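Local coordinates for alpha-rhamnosidase (Dictyoglomus thermophilum, PDB 6I60), which probably hydrolyses terminal, non-reducing alpha-L-rhamnose residues from alpha-L-rhamnosides such as rhamnosylated plant flavonoids, at residues T618-P621 and K622-G626; L726-L730 and N731-E735; K743-L746 and E747-I751. One frame throughout, in Å; residues are numbered along the deposited sequence.

Contact 1. Residues T618-P621 and K622-G626; sequences TVRP and KDNSG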
ATOM      1  N   THR A 618      24.929   7.367 -11.368  1.00 57.52           N
ATOM      2  CA  THR A 618      24.480   8.751 -11.403  1.00 57.27           C
ATOM      3  C   THR A 618      23.259   8.895 -10.505  1.00 62.25           C
ATOM      4  O   THR A 618      22.677   7.908 -10.047  1.00 59.40           O
ATOM      5  CB  THR A 618      24.145   9.195 -12.831  1.00 51.90           C
ATOM      6  OG1 THR A 618      24.102  10.625 -12.893  1.00 61.39           O
ATOM      7  CG2 THR A 618      22.795   8.632 -13.247  1.00 53.62           C
ATOM      8  N   VAL A 619      22.886  10.147 -10.259  1.00 63.44           N
ATOM      9  CA  VAL A 619      21.629  10.497  -9.613  1.00 59.67           C
ATOM     10  C   VAL A 619      20.698  11.213 -10.585  1.00 56.18           C
ATOM     11  O   VAL A 619      19.551  10.807 -10.776  1.00 60.06           O
ATOM     12  CB  VAL A 619      21.876  11.349  -8.348  1.00 60.33           C
ATOM     13  CG1 VAL A 619      20.607  12.049  -7.920  1.00 43.47           C
ATOM     14  CG2 VAL A 619      22.410  10.485  -7.216  1.00 58.37           C
ATOM     15  N   ARG A 620      21.186  12.278 -11.221  1.00 59.14           N
ATOM     16  CA  ARG A 620      20.484  12.908 -12.326  1.00 60.05           C
ATOM     17  C   ARG A 620      20.775  12.151 -13.622  1.00 64.33           C
ATOM     18  O   ARG A 620      21.873  11.616 -13.798  1.00 68.86           O
ATOM     19  CB  ARG A 620      20.910  14.366 -12.468  1.00 64.58           C
ATOM     20  CG  ARG A 620      22.414  14.591 -12.341  1.00 72.98           C
ATOM     21  CD  ARG A 620      22.885  15.776 -13.179  1.00 78.02           C
ATOM     22  NE  ARG A 620      23.000  15.442 -14.596  1.00 78.78           N
ATOM     23  CZ  ARG A 620      24.062  14.858 -15.147  1.00 77.78           C
ATOM     24  NH1 ARG A 620      24.074  14.592 -16.446  1.00 78.29           N
ATOM     25  NH2 ARG A 620      25.110  14.541 -14.400  1.00 74.13           N
ATOM     26  N   PRO A 621      19.808  12.088 -14.538  1.00 55.70           N
ATOM     27  CA  PRO A 621      20.000  11.293 -15.760  1.00 53.37           C
ATOM     28  C   PRO A 621      21.206  11.756 -16.568  1.00 57.09           C
ATOM     29  O   PRO A 621      21.439  12.953 -16.745  1.00 64.09           O
ATOM     30  CB  PRO A 621      18.691  11.508 -16.530  1.00 55.31           C
ATOM     31  CG  PRO A 621      17.692  11.889 -15.481  1.00 55.05           C
ATOM     32  CD  PRO A 621      18.456  12.666 -14.453  1.00 51.90           C
ATOM     33  N   LYS A 622      21.979  10.784 -17.060  1.00 57.66           N
ATOM     34  CA  LYS A 622      23.174  11.086 -17.840  1.00 57.46           C
ATOM     35  C   LYS A 622      22.874  11.333 -19.311  1.00 58.74           C
ATOM     36  O   LYS A 622      23.713  11.911 -20.010  1.00 66.99           O
ATOM     37  CB  LYS A 622      24.190   9.947 -17.738  1.00 61.81           C
ATOM     38  CG  LYS A 622      24.134   9.166 -16.446  1.00 62.77           C
ATOM     39  CD  LYS A 622      25.200   8.085 -16.404  1.00 53.32           C
ATOM     40  CE  LYS A 622      24.961   7.022 -17.462  1.00 51.35           C
ATOM     41  NZ  LYS A 622      24.337   5.794 -16.888  1.00 55.12           N
ATOM     42  N   ASP A 623      21.713  10.902 -19.795  1.00 56.51           N
ATOM     43  CA  ASP A 623      21.366  10.999 -21.204  1.00 55.49           C
ATOM     44  C   ASP A 623      20.585  12.263 -21.544  1.00 59.99           C
ATOM     45  O   ASP A 623      20.149  12.412 -22.690  1.00 59.66           O
ATOM     46  CB  ASP A 623      20.562   9.768 -21.629  1.00 51.69           C
ATOM     47  CG  ASP A 623      19.543   9.353 -20.585  1.00 53.49           C
ATOM     48  OD1 ASP A 623      19.437  10.041 -19.548  1.00 56.80           O
ATOM     49  OD2 ASP A 623      18.848   8.339 -20.800  1.00 58.37           O
ATOM     50  N   ASN A 624      20.406  13.170 -20.582  1.00 63.44           N
ATOM     51  CA  ASN A 624      19.602  14.379 -20.770  1.00 68.00           C
ATOM     52  C   ASN A 624      18.210  14.026 -21.287  1.00 65.04           C
ATOM     53  O   ASN A 624      17.704  14.609 -22.250  1.00 65.04           O
ATOM     54  CB  ASN A 624      20.304  15.369 -21.701  1.00 63.17           C
ATOM     55  CG  ASN A 624      21.388  16.155 -20.997  1.00 78.15           C
ATOM     56  OD1 ASN A 624      21.774  15.831 -19.873  1.00 77.90           O
ATOM     57  ND2 ASN A 624      21.886  17.197 -21.654  1.00 81.75           N
ATOM     58  N   SER A 625      17.590  13.046 -20.632  1.00 57.11           N
ATOM     59  CA  SER A 625      16.302  12.506 -21.043  1.00 58.85           C
ATOM     60  C   SER A 625      15.140  13.063 -20.233  1.00 52.14           C
ATOM     61  O   SER A 625      14.003  12.620 -20.422  1.00 52.28           O
ATOM     62  CB  SER A 625      16.318  10.978 -20.938  1.00 59.28           C
ATOM     63  OG  SER A 625      16.527  10.557 -19.599  1.00 51.54           O
ATOM     64  N   GLY A 626      15.395  14.022 -19.342  1.00 53.96           N
ATOM     65  CA  GLY A 626      14.332  14.528 -18.487  1.00 51.75           C
ATOM     66  C   GLY A 626      13.167  15.108 -19.268  1.00 58.51           C
ATOM     67  O   GLY A 626      12.004  14.882 -18.922  1.00 55.68           O
TER
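Lys622 lays the aliphatic part of its side chain against Thr618 where the loop turns between the two residues, four positions apart. From CB, which rests beside the peptide it has just left, the chain reaches CG, and this atom makes the main touch, 3.5 Å from Thr618 CG2. CD follows over the same threonine, 3.9 Å from Thr618 CB. Beyond it the chain bends at chi3 and again at chi4, swinging CE and NZ past the threonine, and the ammonium group finds its partners beyond these residues: the carbonyl oxygen of Pro616, earlier in the same loop, and Asp758, with which it forms a salt bridge. The lysine thus spends its length on van der Waals contact and its charge on Asp758, more than a hundred residues further along the chain, and on the nearby Pro616 carbonyl. Thr618 is turned to suit, with OG1 anti to the backbone N (chi1 -163°). The hydroxyl donates to Arg620 O at 2.6 Å, lying in the plane of that carbonyl, while the methyl is left to meet the lysine.

On the other side of the turn, Pro621 CB packs against Asp623 OD1 at 3.4 Å and, more loosely, Ser625 OG at 3.9 Å. Those two oxygens are themselves joined: Ser625 OG donates to Asp623 OD1 at 3.0 Å, arriving from above the carboxylate, 52° out of its plane. Ser720 holds the second carboxylate oxygen, OD2, which helps fix the rotation of the group.

The whole turn belongs to a loop of the (alpha/alpha)6-barrel domain, running from helix 586-599 into helix 626-648, which starts at Gly626; Asp623 and Ser625 lean on Thr722 and Leu723 at the start of helix 722-729.

Contact 2. Residues L726-L730 and N731-E735; sequences LPLYL and NLVPE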
ATOM      1  N   LEU A 726      10.961   4.184 -23.656  1.00 47.93           N
ATOM      2  CA  LEU A 726       9.780   4.988 -23.340  1.00 58.94           C
ATOM      3  C   LEU A 726       8.892   5.213 -24.559  1.00 53.31           C
ATOM      4  O   LEU A 726       7.687   4.916 -24.478  1.00 44.16           O
ATOM      5  CB  LEU A 726      10.208   6.301 -22.675  1.00 51.80           C
ATOM      6  CG  LEU A 726      10.248   6.284 -21.145  1.00 47.53           C
ATOM      7  CD1 LEU A 726      11.387   5.412 -20.646  1.00 54.08           C
ATOM      8  CD2 LEU A 726      10.375   7.694 -20.592  1.00 47.00           C
ATOM      9  N   PRO A 727       9.387   5.713 -25.700  1.00 50.30           N
ATOM     10  CA  PRO A 727       8.504   5.826 -26.872  1.00 56.38           C
ATOM     11  C   PRO A 727       8.069   4.480 -27.427  1.00 58.86           C
ATOM     12  O   PRO A 727       7.022   4.411 -28.085  1.00 54.89           O
ATOM     13  CB  PRO A 727       9.354   6.603 -27.886  1.00 52.74           C
ATOM     14  CG  PRO A 727      10.752   6.318 -27.496  1.00 53.02           C
ATOM     15  CD  PRO A 727      10.744   6.215 -25.999  1.00 49.54           C
ATOM     16  N   LEU A 728       8.831   3.411 -27.182  1.00 56.32           N
ATOM     17  CA  LEU A 728       8.427   2.077 -27.612  1.00 58.90           C
ATOM     18  C   LEU A 728       7.365   1.467 -26.707  1.00 55.20           C
ATOM     19  O   LEU A 728       6.644   0.563 -27.143  1.00 55.16           O
ATOM     20  CB  LEU A 728       9.643   1.150 -27.671  1.00 51.12           C
ATOM     21  CG  LEU A 728      10.445   1.155 -28.972  1.00 47.32           C
ATOM     22  CD1 LEU A 728      11.793   0.482 -28.767  1.00 53.00           C
ATOM     23  CD2 LEU A 728       9.665   0.479 -30.089  1.00 46.21           C
ATOM     24  N   TYR A 729       7.254   1.935 -25.462  1.00 50.21           N
ATOM     25  CA  TYR A 729       6.225   1.424 -24.563  1.00 48.73           C
ATOM     26  C   TYR A 729       4.847   1.928 -24.973  1.00 54.12           C
ATOM     27  O   TYR A 729       3.938   1.138 -25.252  1.00 50.87           O
ATOM     28  CB  TYR A 729       6.544   1.823 -23.120  1.00 49.18           C
ATOM     29  CG  TYR A 729       5.579   1.251 -22.106  1.00 50.30           C
ATOM     30  CD1 TYR A 729       5.716  -0.053 -21.648  1.00 49.55           C
ATOM     31  CD2 TYR A 729       4.528   2.013 -21.610  1.00 48.56           C
ATOM     32  CE1 TYR A 729       4.836  -0.583 -20.725  1.00 50.72           C
ATOM     33  CE2 TYR A 729       3.639   1.491 -20.686  1.00 48.54           C
ATOM     34  CZ  TYR A 729       3.799   0.192 -20.246  1.00 48.66           C
ATOM     35  OH  TYR A 729       2.922  -0.336 -19.327  1.00 41.58           O
ATOM     36  N   LEU A 730       4.676   3.249 -25.013  1.00 61.43           N
ATOM     37  CA  LEU A 730       3.425   3.858 -25.449  1.00 56.62           C
ATOM     38  C   LEU A 730       3.263   3.852 -26.964  1.00 54.61           C
ATOM     39  O   LEU A 730       2.262   4.376 -27.465  1.00 57.96           O
ATOM     40  CB  LEU A 730       3.329   5.292 -24.918  1.00 57.07           C
ATOM     41  CG  LEU A 730       3.293   5.429 -23.392  1.00 56.41           C
ATOM     42  CD1 LEU A 730       3.151   6.885 -22.976  1.00 50.21           C
ATOM     43  CD2 LEU A 730       2.175   4.585 -22.791  1.00 52.68           C
ATOM     44  N   ASN A 731       4.221   3.278 -27.694  1.00 58.15           N
ATOM     45  CA  ASN A 731       4.151   3.124 -29.147  1.00 63.54           C
ATOM     46  C   ASN A 731       4.010   4.480 -29.844  1.00 58.08           C
ATOM     47  O   ASN A 731       3.086   4.724 -30.623  1.00 58.97           O
ATOM     48  CB  ASN A 731       3.019   2.169 -29.540  1.00 60.99           C
ATOM     49  CG  ASN A 731       3.378   0.714 -29.297  1.00 77.28           C
ATOM     50  OD1 ASN A 731       2.560  -0.183 -29.501  1.00 77.13           O
ATOM     51  ND2 ASN A 731       4.611   0.474 -28.856  1.00 73.96           N
ATOM     52  N   LEU A 732       4.956   5.365 -29.541  1.00 56.35           N
ATOM     53  CA  LEU A 732       5.076   6.644 -30.225  1.00 54.51           C
ATOM     54  C   LEU A 732       5.980   6.573 -31.447  1.00 58.78           C
ATOM     55  O   LEU A 732       6.069   7.557 -32.190  1.00 62.44           O
ATOM     56  CB  LEU A 732       5.610   7.710 -29.263  1.00 56.95           C
ATOM     57  CG  LEU A 732       4.935   7.781 -27.895  1.00 53.14           C
ATOM     58  CD1 LEU A 732       5.779   8.582 -26.915  1.00 47.00           C
ATOM     59  CD2 LEU A 732       3.555   8.387 -28.041  1.00 58.62           C
ATOM     60  N   VAL A 733       6.644   5.447 -31.668  1.00 58.37           N
ATOM     61  CA  VAL A 733       7.571   5.312 -32.793  1.00 60.50           C
ATOM     62  C   VAL A 733       6.765   5.135 -34.076  1.00 61.57           C
ATOM     63  O   VAL A 733       5.822   4.326 -34.099  1.00 56.55           O
ATOM     64  CB  VAL A 733       8.514   4.133 -32.572  1.00 56.61           C
ATOM     65  CG1 VAL A 733       9.704   4.219 -33.516  1.00 53.44           C
ATOM     66  CG2 VAL A 733       8.977   4.082 -31.119  1.00 48.02           C
ATOM     67  N   PRO A 734       7.082   5.869 -35.142  1.00 59.96           N
ATOM     68  CA  PRO A 734       6.422   5.620 -36.427  1.00 56.33           C
ATOM     69  C   PRO A 734       6.670   4.195 -36.900  1.00 62.65           C
ATOM     70  O   PRO A 734       7.725   3.609 -36.651  1.00 64.02           O
ATOM     71  CB  PRO A 734       7.068   6.645 -37.365  1.00 61.10           C
ATOM     72  CG  PRO A 734       7.559   7.728 -36.459  1.00 52.00           C
ATOM     73  CD  PRO A 734       7.978   7.037 -35.195  1.00 57.92           C
ATOM     74  N   GLU A 735       5.672   3.643 -37.594  1.00 69.97           N
ATOM     75  CA  GLU A 735       5.730   2.247 -38.020  1.00 69.64           C
ATOM     76  C   GLU A 735       6.923   1.973 -38.927  1.00 67.09           C
ATOM     77  O   GLU A 735       7.435   0.848 -38.953  1.00 59.10           O
ATOM     78  CB  GLU A 735       4.427   1.869 -38.726  1.00 73.19           C
ATOM     79  CG  GLU A 735       3.915   2.929 -39.702  1.00 81.47           C
ATOM     80  CD  GLU A 735       3.040   3.984 -39.036  1.00 89.73           C
ATOM     81  OE1 GLU A 735       3.316   4.351 -37.873  1.00 76.01           O
ATOM     82  OE2 GLU A 735       2.076   4.451 -39.682  1.00103.88           O
TER
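Pro727 O accepts the backbone N-H of Leu732 at 2.7 Å, in the plane of the carbonyl and with an N-H...O angle of 157°. The bond spans six residues and closes the end of helix 722-729. Asn731, within that span, is the first residue to leave helical geometry and has a positive phi of 59°; its ND2 comes to 2.7 Å from Leu728 O.

The 6→1 bond together with the positive phi marks a Schellman motif, and the apolar contact that usually accompanies it is present between the residues at its two ends. Leu732 has CG anti to its carbonyl carbon (chi1 -48°), which brings CD1 to 3.9 Å from Pro727 CA, while CB lies 4.1 Å from Pro727 CB. Leu732 CG also approaches Leu730 CB at 4.2 Å. With Leu732 reduced to an alanine, the branch beyond CB is lost, which would probably open a gap beside Pro727 and Leu730 and take from Phe668 and Tyr635, on the two flanking helices, the contact with this side chain, leaving Tyr635 with Leu730.

Val733 continues the apolar seam. Its CG2 methyl sits 3.8 Å from Leu728 CD2 and 4.1 Å from Pro727 CB, reaching back over the last helical turn. Val738 and Val741 of the following helix touch both Leu728 and Val733.

Contact 3. Residues K743-L746 and E747-I751; sequences KTLL and EDIII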
ATOM      1  N   LYS A 743      16.070  -2.034 -32.524  1.00 59.39           N
ATOM      2  CA  LYS A 743      17.394  -2.633 -32.660  1.00 58.95           C
ATOM      3  C   LYS A 743      18.445  -1.831 -31.904  1.00 59.89           C
ATOM      4  O   LYS A 743      19.358  -2.409 -31.301  1.00 65.22           O
ATOM      5  CB  LYS A 743      17.770  -2.756 -34.137  1.00 52.43           C
ATOM      6  CG  LYS A 743      18.979  -3.651 -34.397  1.00 63.06           C
ATOM      7  CD  LYS A 743      18.917  -4.927 -33.564  1.00 67.84           C
ATOM      8  CE  LYS A 743      20.122  -5.823 -33.816  1.00 69.12           C
ATOM      9  NZ  LYS A 743      20.340  -6.794 -32.702  1.00 64.03           N
ATOM     10  N   THR A 744      18.339  -0.499 -31.931  1.00 54.06           N
ATOM     11  CA  THR A 744      19.255   0.329 -31.152  1.00 49.81           C
ATOM     12  C   THR A 744      19.151   0.005 -29.668  1.00 53.50           C
ATOM     13  O   THR A 744      20.157   0.014 -28.948  1.00 58.07           O
ATOM     14  CB  THR A 744      18.967   1.811 -31.401  1.00 52.34           C
ATOM     15  OG1 THR A 744      18.819   2.041 -32.808  1.00 57.56           O
ATOM     16  CG2 THR A 744      20.102   2.677 -30.871  1.00 44.79           C
ATOM     17  N   LEU A 745      17.941  -0.297 -29.194  1.00 53.15           N
ATOM     18  CA  LEU A 745      17.767  -0.678 -27.799  1.00 57.50           C
ATOM     19  C   LEU A 745      18.410  -2.031 -27.512  1.00 56.67           C
ATOM     20  O   LEU A 745      19.088  -2.199 -26.490  1.00 52.79           O
ATOM     21  CB  LEU A 745      16.279  -0.701 -27.449  1.00 55.64           C
ATOM     22  CG  LEU A 745      15.909  -1.292 -26.089  1.00 49.36           C
ATOM     23  CD1 LEU A 745      16.556  -0.491 -24.972  1.00 51.06           C
ATOM     24  CD2 LEU A 745      14.403  -1.338 -25.922  1.00 43.61           C
ATOM     25  N   LEU A 746      18.215  -3.005 -28.406  1.00 60.52           N
ATOM     26  CA  LEU A 746      18.782  -4.333 -28.199  1.00 53.01           C
ATOM     27  C   LEU A 746      20.305  -4.302 -28.242  1.00 55.17           C
ATOM     28  O   LEU A 746      20.966  -4.956 -27.427  1.00 56.96           O
ATOM     29  CB  LEU A 746      18.237  -5.304 -29.247  1.00 53.90           C
ATOM     30  CG  LEU A 746      16.763  -5.697 -29.119  1.00 52.84           C
ATOM     31  CD1 LEU A 746      16.270  -6.380 -30.388  1.00 42.83           C
ATOM     32  CD2 LEU A 746      16.548  -6.588 -27.902  1.00 42.72           C
ATOM     33  N   GLU A 747      20.879  -3.549 -29.183  1.00 53.15           N
ATOM     34  CA  GLU A 747      22.334  -3.477 -29.276  1.00 57.69           C
ATOM     35  C   GLU A 747      22.937  -2.751 -28.080  1.00 59.72           C
ATOM     36  O   GLU A 747      24.033  -3.104 -27.632  1.00 55.81           O
ATOM     37  CB  GLU A 747      22.743  -2.800 -30.583  1.00 60.34           C
ATOM     38  CG  GLU A 747      22.302  -3.558 -31.826  1.00 68.30           C
ATOM     39  CD  GLU A 747      22.797  -2.922 -33.108  1.00 79.86           C
ATOM     40  OE1 GLU A 747      23.217  -3.668 -34.018  1.00 91.77           O
ATOM     41  OE2 GLU A 747      22.766  -1.676 -33.204  1.00 76.63           O
ATOM     42  N   ASP A 748      22.243  -1.741 -27.551  1.00 58.70           N
ATOM     43  CA  ASP A 748      22.726  -1.083 -26.343  1.00 56.08           C
ATOM     44  C   ASP A 748      22.644  -2.009 -25.137  1.00 54.28           C
ATOM     45  O   ASP A 748      23.445  -1.884 -24.203  1.00 47.92           O
ATOM     46  CB  ASP A 748      21.933   0.197 -26.089  1.00 53.16           C
ATOM     47  CG  ASP A 748      22.675   1.173 -25.200  1.00 54.73           C
ATOM     48  OD1 ASP A 748      23.264   2.138 -25.731  1.00 63.12           O
ATOM     49  OD2 ASP A 748      22.667   0.973 -23.967  1.00 52.61           O
ATOM     50  N   ILE A 749      21.692  -2.940 -25.143  1.00 52.01           N
ATOM     51  CA  ILE A 749      21.559  -3.884 -24.040  1.00 53.29           C
ATOM     52  C   ILE A 749      22.566  -5.019 -24.179  1.00 54.80           C
ATOM     53  O   ILE A 749      23.274  -5.363 -23.226  1.00 54.16           O
ATOM     54  CB  ILE A 749      20.117  -4.420 -23.971  1.00 50.53           C
ATOM     55  CG1 ILE A 749      19.166  -3.346 -23.441  1.00 51.63           C
ATOM     56  CG2 ILE A 749      20.052  -5.669 -23.107  1.00 47.48           C
ATOM     57  CD1 ILE A 749      17.702  -3.728 -23.556  1.00 49.16           C
ATOM     58  N   ILE A 750      22.652  -5.609 -25.371  1.00 51.89           N
ATOM     59  CA  ILE A 750      23.460  -6.811 -25.550  1.00 48.06           C
ATOM     60  C   ILE A 750      24.924  -6.455 -25.777  1.00 49.05           C
ATOM     61  O   ILE A 750      25.817  -6.988 -25.109  1.00 52.30           O
ATOM     62  CB  ILE A 750      22.900  -7.662 -26.702  1.00 44.72           C
ATOM     63  CG1 ILE A 750      21.457  -8.073 -26.404  1.00 47.08           C
ATOM     64  CG2 ILE A 750      23.773  -8.883 -26.934  1.00 46.21           C
ATOM     65  CD1 ILE A 750      20.849  -8.977 -27.452  1.00 44.47           C
ATOM     66  N   ILE A 751      25.197  -5.557 -26.722  1.00 53.62           N
ATOM     67  CA  ILE A 751      26.581  -5.252 -27.077  1.00 54.05           C
ATOM     68  C   ILE A 751      27.191  -4.272 -26.082  1.00 55.19           C
ATOM     69  O   ILE A 751      28.214  -4.558 -25.451  1.00 59.33           O
ATOM     70  CB  ILE A 751      26.663  -4.713 -28.518  1.00 48.71           C
ATOM     71  CG1 ILE A 751      25.975  -5.673 -29.489  1.00 48.74           C
ATOM     72  CG2 ILE A 751      28.110  -4.496 -28.923  1.00 43.45           C
ATOM     73  CD1 ILE A 751      25.803  -5.108 -30.881  1.00 51.56           C
TER
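Residues 743-746 and 747-751 follow one another along the alpha helix 738-750 of the (alpha/alpha)6-barrel domain, bound by i to i+4 backbone hydrogen bonds. Lys743 O takes the N-H of Glu747 at 2.8 Å and Leu746 O that of Ile750 at 2.7 Å; Thr744 O and Leu745 O are met in turn by Asp748 N and Ile749 N. Leu746 O also draws a weak second bond from Ile749 N.

On the buried side, Leu745 and Ile749 pair one turn apart, their CD1 methyls 3.7 Å from each other. Both press on Leu771 of helix 761-773, and Ile749 reaches Val779 of helix 777-784 as well. Thr744 turns its hydroxyl to the carbonyl oxygens of Asp740 and Lys676.

Toward solvent, the Lys743 chain leaves with CG opposite the backbone N (chi1 -167°) and bends at chi2, carrying CE across Glu747 CG at 3.7 Å, with the two chains nearly perpendicular. Their charges are opposite but stay beyond salt-bridge range, Lys743 NZ standing 4.4 Å from Glu747 OE1.

All three contacts belong to the helical-barrel domain and lie on the same side of the chain's centre. Contacts 2 and 3 concern consecutive helices, 722-729 and 738-750, and touch through Leu728 CD1 and Leu745 CD2, 4.3 Å apart; helix 761-773 packs against both. Contact 1 is a loop about 6 Å from contact 2 at the nearest atoms, without touching it, yet it meets the first turn of helix 722-729. The chemistry follows the place: contact 1, the most polar, holds an irregular loop with side-chain oxygens, contact 2 ends a helix with one backbone bond and a largely buried apolar cluster, and contact 3 divides into a leucine-isoleucine core face and an outward lysine-glutamate pair.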